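Local coordinates for fructooligosaccharide ABC transporter substrate-binding protein FusA (Streptococcus pneumoniae, PDB 5G5Y) that binds short- and long-chain fructooligosaccharides, with a preference for tetrasaccharides and larger, and delivers them to an ABC importer, at residues K6-N20 / H35-R49. Residues are numbered along the deposited sequence; the frame is centred on the assembly and turned at random.
Sequences KFMTASSPLSPKDPN and HIDWTNYQSDFAEKR. With ZN (zinc ion), chain F; ZN (zinc ion), chain L.
Strands 6-10 and 35-41 run parallel, their axes 4.6 Å apart at closest approach and 28° between directions; Phe7 and Thr9 each bond through N and O to strand 35-41, Thr39 N to Phe7 O spanning 2.8 Å. Beside Phe7 and Thr9, the Trp38 indole turns one face to Pro19, whose CB stands 3.6 Å from the five-membered ring centroid, almost on its normal. The Phe7 ring meets the six-membered ring in an offset edge-to-face pair, planes 72° apart. At the indole edge NE1 donates in the ring plane to Asn20 OD1 (2.9 Å), while Asn20 ND2 reaches Ile36 O, so a single amide fixes both tryptophan and strand. Further along, Asn40 has CG anti to its backbone N (chi1 -177°), which carries the amide toward the loop: ND2 gives Lys17 O a nearly straight bond, and OD1 takes the Ser11 hydroxyl on a lone pair. The Gln42 amide continues this grip, NE2 donating to Ser15 O and OE1 receiving Lys17 NZ at 2.7 Å. On the Met8 face, Ala10 CB sits over Phe45, 3.7 Å from its centroid. With helix 23-32 between them, the strands form the opening beta-alpha-beta unit of a lobe of this solute-binding protein.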
loop_
_atom_site.group_PDB
_atom_site.type_symbol
_atom_site.label_atom_id
_atom_site.label_comp_id
_atom_site.label_asym_id
_atom_site.label_seq_id
_atom_site.Cartn_x
_atom_site.Cartn_y
_atom_site.Cartn_z
ATOM N N LYS A 6 -20.928 -23.485 -0.475
ATOM C CA LYS A 6 -20.585 -23.047 0.891
ATOM C C LYS A 6 -19.246 -22.315 0.859
ATOM O O LYS A 6 -18.237 -22.916 0.518
ATOM C CB LYS A 6 -20.426 -24.221 1.853
ATOM C CG LYS A 6 -21.717 -24.942 2.166
ATOM C CD LYS A 6 -21.493 -26.180 3.045
ATOM C CE LYS A 6 -20.853 -25.887 4.408
ATOM N NZ LYS A 6 -21.593 -24.908 5.267
ATOM N N PHE A 7 -19.262 -21.045 1.240
ATOM C CA PHE A 7 -18.063 -20.211 1.263
ATOM C C PHE A 7 -17.797 -19.751 2.692
ATOM O O PHE A 7 -18.697 -19.221 3.343
ATOM C CB PHE A 7 -18.240 -18.934 0.420
ATOM C CG PHE A 7 -18.285 -19.147 -1.079
ATOM C CD1 PHE A 7 -17.909 -20.342 -1.682
ATOM C CD2 PHE A 7 -18.600 -18.071 -1.909
ATOM C CE1 PHE A 7 -17.936 -20.490 -3.066
ATOM C CE2 PHE A 7 -18.643 -18.224 -3.283
ATOM C CZ PHE A 7 -18.292 -19.435 -3.863
ATOM N N MET A 8 -16.541 -19.875 3.133
ATOM C CA MET A 8 -16.070 -19.153 4.330
ATOM C C MET A 8 -15.704 -17.746 3.883
ATOM O O MET A 8 -15.181 -17.560 2.764
ATOM C CB MET A 8 -14.861 -19.834 4.926
ATOM C CG MET A 8 -14.350 -19.230 6.245
ATOM S SD MET A 8 -12.677 -19.758 6.620
ATOM C CE MET A 8 -12.785 -21.519 6.597
ATOM N N THR A 9 -15.992 -16.749 4.708
ATOM C CA THR A 9 -15.640 -15.377 4.385
ATOM C C THR A 9 -15.225 -14.575 5.614
ATOM O O THR A 9 -15.439 -15.005 6.741
ATOM C CB THR A 9 -16.787 -14.672 3.611
ATOM O OG1 THR A 9 -16.321 -13.436 3.053
ATOM C CG2 THR A 9 -18.016 -14.416 4.477
ATOM N N ALA A 10 -14.627 -13.428 5.340
ATOM C CA ALA A 10 -14.249 -12.457 6.328
ATOM C C ALA A 10 -15.018 -11.162 6.028
ATOM O O ALA A 10 -15.106 -10.696 4.878
ATOM C CB ALA A 10 -12.750 -12.201 6.253
ATOM N N SER A 11 -15.576 -10.557 7.049
ATOM C CA SER A 11 -16.256 -9.270 6.888
ATOM C C SER A 11 -16.104 -8.420 8.125
ATOM O O SER A 11 -15.724 -8.899 9.181
ATOM C CB SER A 11 -17.744 -9.462 6.554
ATOM O OG SER A 11 -18.451 -10.067 7.634
ATOM N N SER A 12 -16.431 -7.160 7.976
ATOM C CA SER A 12 -16.392 -6.204 9.096
ATOM C C SER A 12 -17.493 -6.535 10.125
ATOM O O SER A 12 -18.603 -6.918 9.737
ATOM C CB SER A 12 -16.598 -4.774 8.579
ATOM O OG SER A 12 -16.986 -3.874 9.605
ATOM N N PRO A 13 -17.195 -6.372 11.426
ATOM C CA PRO A 13 -18.251 -6.499 12.460
ATOM C C PRO A 13 -19.403 -5.510 12.284
ATOM O O PRO A 13 -20.479 -5.761 12.784
ATOM C CB PRO A 13 -17.518 -6.260 13.790
ATOM C CG PRO A 13 -16.157 -5.781 13.451
ATOM C CD PRO A 13 -15.881 -6.001 11.985
ATOM N N LEU A 14 -19.199 -4.414 11.557
ATOM C CA LEU A 14 -20.298 -3.511 11.251
ATOM C C LEU A 14 -21.280 -4.080 10.229
ATOM O O LEU A 14 -22.402 -3.566 10.114
ATOM C CB LEU A 14 -19.760 -2.183 10.761
ATOM C CG LEU A 14 -18.839 -1.422 11.720
ATOM C CD1 LEU A 14 -18.416 -0.133 11.034
ATOM C CD2 LEU A 14 -19.509 -1.117 13.056
ATOM N N SER A 15 -20.855 -5.103 9.467
ATOM C CA SER A 15 -21.729 -5.709 8.437
ATOM C C SER A 15 -22.620 -6.796 9.036
ATOM O O SER A 15 -22.348 -7.281 10.119
ATOM C CB SER A 15 -20.876 -6.273 7.306
ATOM O OG SER A 15 -20.090 -7.332 7.773
ATOM N N PRO A 16 -23.667 -7.220 8.317
ATOM C CA PRO A 16 -24.580 -8.220 8.872
ATOM C C PRO A 16 -23.943 -9.570 9.129
ATOM O O PRO A 16 -23.041 -9.973 8.402
ATOM C CB PRO A 16 -25.675 -8.342 7.799
ATOM C CG PRO A 16 -25.559 -7.126 6.986
ATOM C CD PRO A 16 -24.128 -6.716 7.013
ATOM N N LYS A 17 -24.408 -10.290 10.152
ATOM C CA LYS A 17 -23.847 -11.626 10.437
ATOM C C LYS A 17 -23.994 -12.582 9.238
ATOM O O LYS A 17 -23.110 -13.396 8.986
ATOM C CB LYS A 17 -24.498 -12.277 11.654
ATOM C CG LYS A 17 -24.451 -11.469 12.940
ATOM C CD LYS A 17 -23.096 -11.448 13.614
ATOM C CE LYS A 17 -22.843 -10.115 14.334
ATOM N NZ LYS A 17 -22.239 -9.069 13.447
ATOM N N ASP A 18 -25.132 -12.502 8.555
ATOM C CA ASP A 18 -25.348 -13.230 7.310
ATOM C C ASP A 18 -25.032 -12.290 6.148
ATOM O O ASP A 18 -25.757 -11.349 5.924
ATOM C CB ASP A 18 -26.790 -13.723 7.222
ATOM C CG ASP A 18 -27.070 -14.546 5.957
ATOM O OD1 ASP A 18 -26.147 -14.773 5.109
ATOM O OD2 ASP A 18 -28.246 -14.981 5.807
ATOM N N PRO A 19 -23.963 -12.577 5.380
ATOM C CA PRO A 19 -23.651 -11.733 4.220
ATOM C C PRO A 19 -24.781 -11.600 3.181
ATOM O O PRO A 19 -24.811 -10.609 2.446
ATOM C CB PRO A 19 -22.473 -12.441 3.580
ATOM C CG PRO A 19 -21.812 -13.152 4.685
ATOM C CD PRO A 19 -22.958 -13.633 5.550
ATOM N N ASN A 20 -25.658 -12.587 3.090
ATOM C CA ASN A 20 -26.786 -12.488 2.166
ATOM C C ASN A 20 -27.770 -11.351 2.489
ATOM O O ASN A 20 -28.639 -11.081 1.688
ATOM C CB ASN A 20 -27.534 -13.802 2.056
ATOM C CG ASN A 20 -26.735 -14.882 1.356
ATOM O OD1 ASN A 20 -25.949 -14.610 0.423
ATOM N ND2 ASN A 20 -26.933 -16.112 1.775
ATOM N N HIS A 35 -27.003 -19.776 -4.644
ATOM C CA HIS A 35 -27.188 -19.389 -3.247
ATOM C C HIS A 35 -25.915 -19.733 -2.509
ATOM O O HIS A 35 -25.511 -20.875 -2.537
ATOM C CB HIS A 35 -28.341 -20.164 -2.603
ATOM C CG HIS A 35 -28.513 -19.835 -1.161
ATOM N ND1 HIS A 35 -29.238 -18.751 -0.744
ATOM C CD2 HIS A 35 -27.954 -20.367 -0.048
ATOM C CE1 HIS A 35 -29.159 -18.645 0.568
ATOM N NE2 HIS A 35 -28.385 -19.615 1.012
ATOM N N ILE A 36 -25.267 -18.746 -1.908
ATOM C CA ILE A 36 -24.102 -18.969 -1.073
ATOM C C ILE A 36 -24.525 -19.139 0.376
ATOM O O ILE A 36 -25.211 -18.279 0.943
ATOM C CB ILE A 36 -23.073 -17.823 -1.157
ATOM C CG1 ILE A 36 -22.708 -17.543 -2.635
ATOM C CG2 ILE A 36 -21.808 -18.193 -0.369
ATOM C CD1 ILE A 36 -22.131 -18.750 -3.365
ATOM N N ASP A 37 -24.110 -20.253 0.947
ATOM C CA ASP A 37 -24.249 -20.493 2.355
ATOM C C ASP A 37 -22.941 -20.050 3.019
ATOM O O ASP A 37 -21.916 -20.740 2.909
ATOM C CB ASP A 37 -24.538 -21.956 2.666
ATOM C CG ASP A 37 -24.765 -22.171 4.147
ATOM O OD1 ASP A 37 -25.124 -21.193 4.812
ATOM O OD2 ASP A 37 -24.626 -23.289 4.636
ATOM N N TRP A 38 -22.991 -18.911 3.698
ATOM C CA TRP A 38 -21.765 -18.291 4.220
ATOM C C TRP A 38 -21.397 -18.766 5.601
ATOM O O TRP A 38 -22.280 -18.892 6.474
ATOM C CB TRP A 38 -21.870 -16.772 4.284
ATOM C CG TRP A 38 -22.153 -16.124 2.995
ATOM C CD1 TRP A 38 -23.387 -15.808 2.489
ATOM C CD2 TRP A 38 -21.198 -15.726 1.996
ATOM N NE1 TRP A 38 -23.252 -15.245 1.269
ATOM C CE2 TRP A 38 -21.925 -15.164 0.939
ATOM C CE3 TRP A 38 -19.801 -15.776 1.905
ATOM C CZ2 TRP A 38 -21.300 -14.672 -0.238
ATOM C CZ3 TRP A 38 -19.184 -15.288 0.730
ATOM C CH2 TRP A 38 -19.936 -14.733 -0.297
ATOM N N THR A 39 -20.084 -18.955 5.808
ATOM C CA THR A 39 -19.503 -19.068 7.148
ATOM C C THR A 39 -18.746 -17.779 7.304
ATOM O O THR A 39 -17.658 -17.626 6.717
ATOM C CB THR A 39 -18.576 -20.301 7.288
ATOM O OG1 THR A 39 -19.334 -21.487 7.099
ATOM C CG2 THR A 39 -17.920 -20.367 8.673
ATOM N N ASN A 40 -19.316 -16.839 8.060
ATOM C CA ASN A 40 -18.826 -15.494 8.105
ATOM C C ASN A 40 -18.113 -15.188 9.415
ATOM O O ASN A 40 -18.781 -15.029 10.453
ATOM C CB ASN A 40 -19.997 -14.544 7.919
ATOM C CG ASN A 40 -19.604 -13.092 7.864
ATOM O OD1 ASN A 40 -18.464 -12.741 7.552
ATOM N ND2 ASN A 40 -20.558 -12.224 8.149
ATOM N N TYR A 41 -16.782 -15.074 9.360
ATOM C CA TYR A 41 -15.991 -14.725 10.544
ATOM C C TYR A 41 -15.662 -13.249 10.561
ATOM O O TYR A 41 -14.986 -12.737 9.665
ATOM C CB TYR A 41 -14.743 -15.575 10.615
ATOM C CG TYR A 41 -15.002 -17.050 10.725
ATOM C CD1 TYR A 41 -15.951 -17.574 11.630
ATOM C CD2 TYR A 41 -14.253 -17.956 9.971
ATOM C CE1 TYR A 41 -16.157 -18.938 11.732
ATOM C CE2 TYR A 41 -14.444 -19.316 10.050
ATOM C CZ TYR A 41 -15.385 -19.824 10.950
ATOM O OH TYR A 41 -15.547 -21.204 11.018
ATOM N N GLN A 42 -16.162 -12.554 11.577
ATOM C CA GLN A 42 -16.082 -11.118 11.645
ATOM C C GLN A 42 -14.992 -10.621 12.580
ATOM O O GLN A 42 -14.805 -9.428 12.704
ATOM C CB GLN A 42 -17.452 -10.557 12.014
ATOM C CG GLN A 42 -18.454 -10.850 10.904
ATOM C CD GLN A 42 -19.772 -10.157 11.058
ATOM O OE1 GLN A 42 -20.520 -10.503 11.951
ATOM N NE2 GLN A 42 -20.107 -9.249 10.154
ATOM N N SER A 43 -14.273 -11.534 13.216
ATOM C CA SER A 43 -13.128 -11.189 14.047
ATOM C C SER A 43 -12.281 -12.444 14.098
ATOM O O SER A 43 -12.804 -13.551 13.934
ATOM C CB SER A 43 -13.589 -10.782 15.463
ATOM O OG SER A 43 -14.034 -11.934 16.194
ATOM N N ASP A 44 -10.983 -12.277 14.278
ATOM C CA ASP A 44 -10.034 -13.390 14.353
ATOM C C ASP A 44 -10.190 -14.320 13.154
ATOM O O ASP A 44 -10.110 -15.529 13.291
ATOM C CB ASP A 44 -10.243 -14.188 15.673
ATOM C CG ASP A 44 -8.955 -14.409 16.463
ATOM O OD1 ASP A 44 -7.906 -13.781 16.178
ATOM O OD2 ASP A 44 -8.991 -15.234 17.410
ATOM N N PHE A 45 -10.401 -13.764 11.963
ATOM C CA PHE A 45 -10.647 -14.617 10.786
ATOM C C PHE A 45 -9.556 -15.676 10.582
ATOM O O PHE A 45 -9.841 -16.864 10.375
ATOM C CB PHE A 45 -10.778 -13.751 9.524
ATOM C CG PHE A 45 -10.852 -14.563 8.278
ATOM C CD1 PHE A 45 -12.057 -15.088 7.862
ATOM C CD2 PHE A 45 -9.701 -14.818 7.539
ATOM C CE1 PHE A 45 -12.122 -15.868 6.740
ATOM C CE2 PHE A 45 -9.763 -15.574 6.374
ATOM C CZ PHE A 45 -10.976 -16.122 5.998
ATOM N N ALA A 46 -8.303 -15.250 10.640
ATOM C CA ALA A 46 -7.180 -16.148 10.327
ATOM C C ALA A 46 -7.139 -17.352 11.262
ATOM O O ALA A 46 -6.940 -18.483 10.817
ATOM C CB ALA A 46 -5.847 -15.398 10.375
ATOM N N GLU A 47 -7.332 -17.114 12.562
ATOM C CA GLU A 47 -7.373 -18.228 13.514
ATOM C C GLU A 47 -8.562 -19.178 13.298
ATOM O O GLU A 47 -8.394 -20.393 13.322
ATOM C CB GLU A 47 -7.361 -17.770 14.982
ATOM C CG GLU A 47 -7.039 -18.934 15.929
ATOM C CD GLU A 47 -5.892 -19.814 15.393
ATOM O OE1 GLU A 47 -4.782 -19.244 15.235
ATOM O OE2 GLU A 47 -6.095 -21.028 15.063
ATOM N N LYS A 48 -9.738 -18.604 13.070
ATOM C CA LYS A 48 -10.938 -19.394 12.852
ATOM C C LYS A 48 -10.827 -20.217 11.566
ATOM O O LYS A 48 -11.148 -21.400 11.550
ATOM C CB LYS A 48 -12.162 -18.494 12.890
ATOM C CG LYS A 48 -12.431 -17.951 14.309
ATOM C CD LYS A 48 -13.535 -16.921 14.336
ATOM C CE LYS A 48 -13.838 -16.428 15.755
ATOM N NZ LYS A 48 -14.719 -15.233 15.667
ATOM N N ARG A 49 -10.301 -19.596 10.502
ATOM C CA ARG A 49 -9.992 -20.306 9.257
ATOM C C ARG A 49 -9.006 -21.444 9.470
ATOM O O ARG A 49 -9.258 -22.567 9.042
ATOM C CB ARG A 49 -9.464 -19.321 8.206
ATOM C CG ARG A 49 -9.061 -19.990 6.899
ATOM C CD ARG A 49 -8.069 -19.185 6.107
ATOM N NE ARG A 49 -6.865 -19.014 6.874
ATOM C CZ ARG A 49 -6.057 -17.965 6.854
ATOM N NH1 ARG A 49 -6.273 -16.951 6.039
ATOM N NH2 ARG A 49 -4.993 -17.954 7.656
HETATM ZN ZN ZN F . -30.859 -17.975 -1.782
HETATM ZN ZN ZN L . -25.448 -21.157 6.872
HETATM O O HOH W 1 -24.426 -25.773 5.551
HETATM O O HOH W 2 -21.186 -22.121 5.318
HETATM O O HOH W 3 -12.910 -10.827 9.691
HETATM O O HOH W 4 -21.370 -9.632 6.227
HETATM O O HOH W 5 -25.511 -17.513 4.719
HETATM O O HOH W 6 -26.407 -15.973 -1.935
HETATM O O HOH W 7 -26.014 -23.202 7.154
HETATM O O HOH W 8 -25.170 -18.834 7.167
HETATM O O HOH W 9 -23.436 -21.894 7.423
HETATM O O HOH W 10 -25.477 -21.240 9.293
HETATM O O HOH W 11 -27.595 -20.237 6.850
#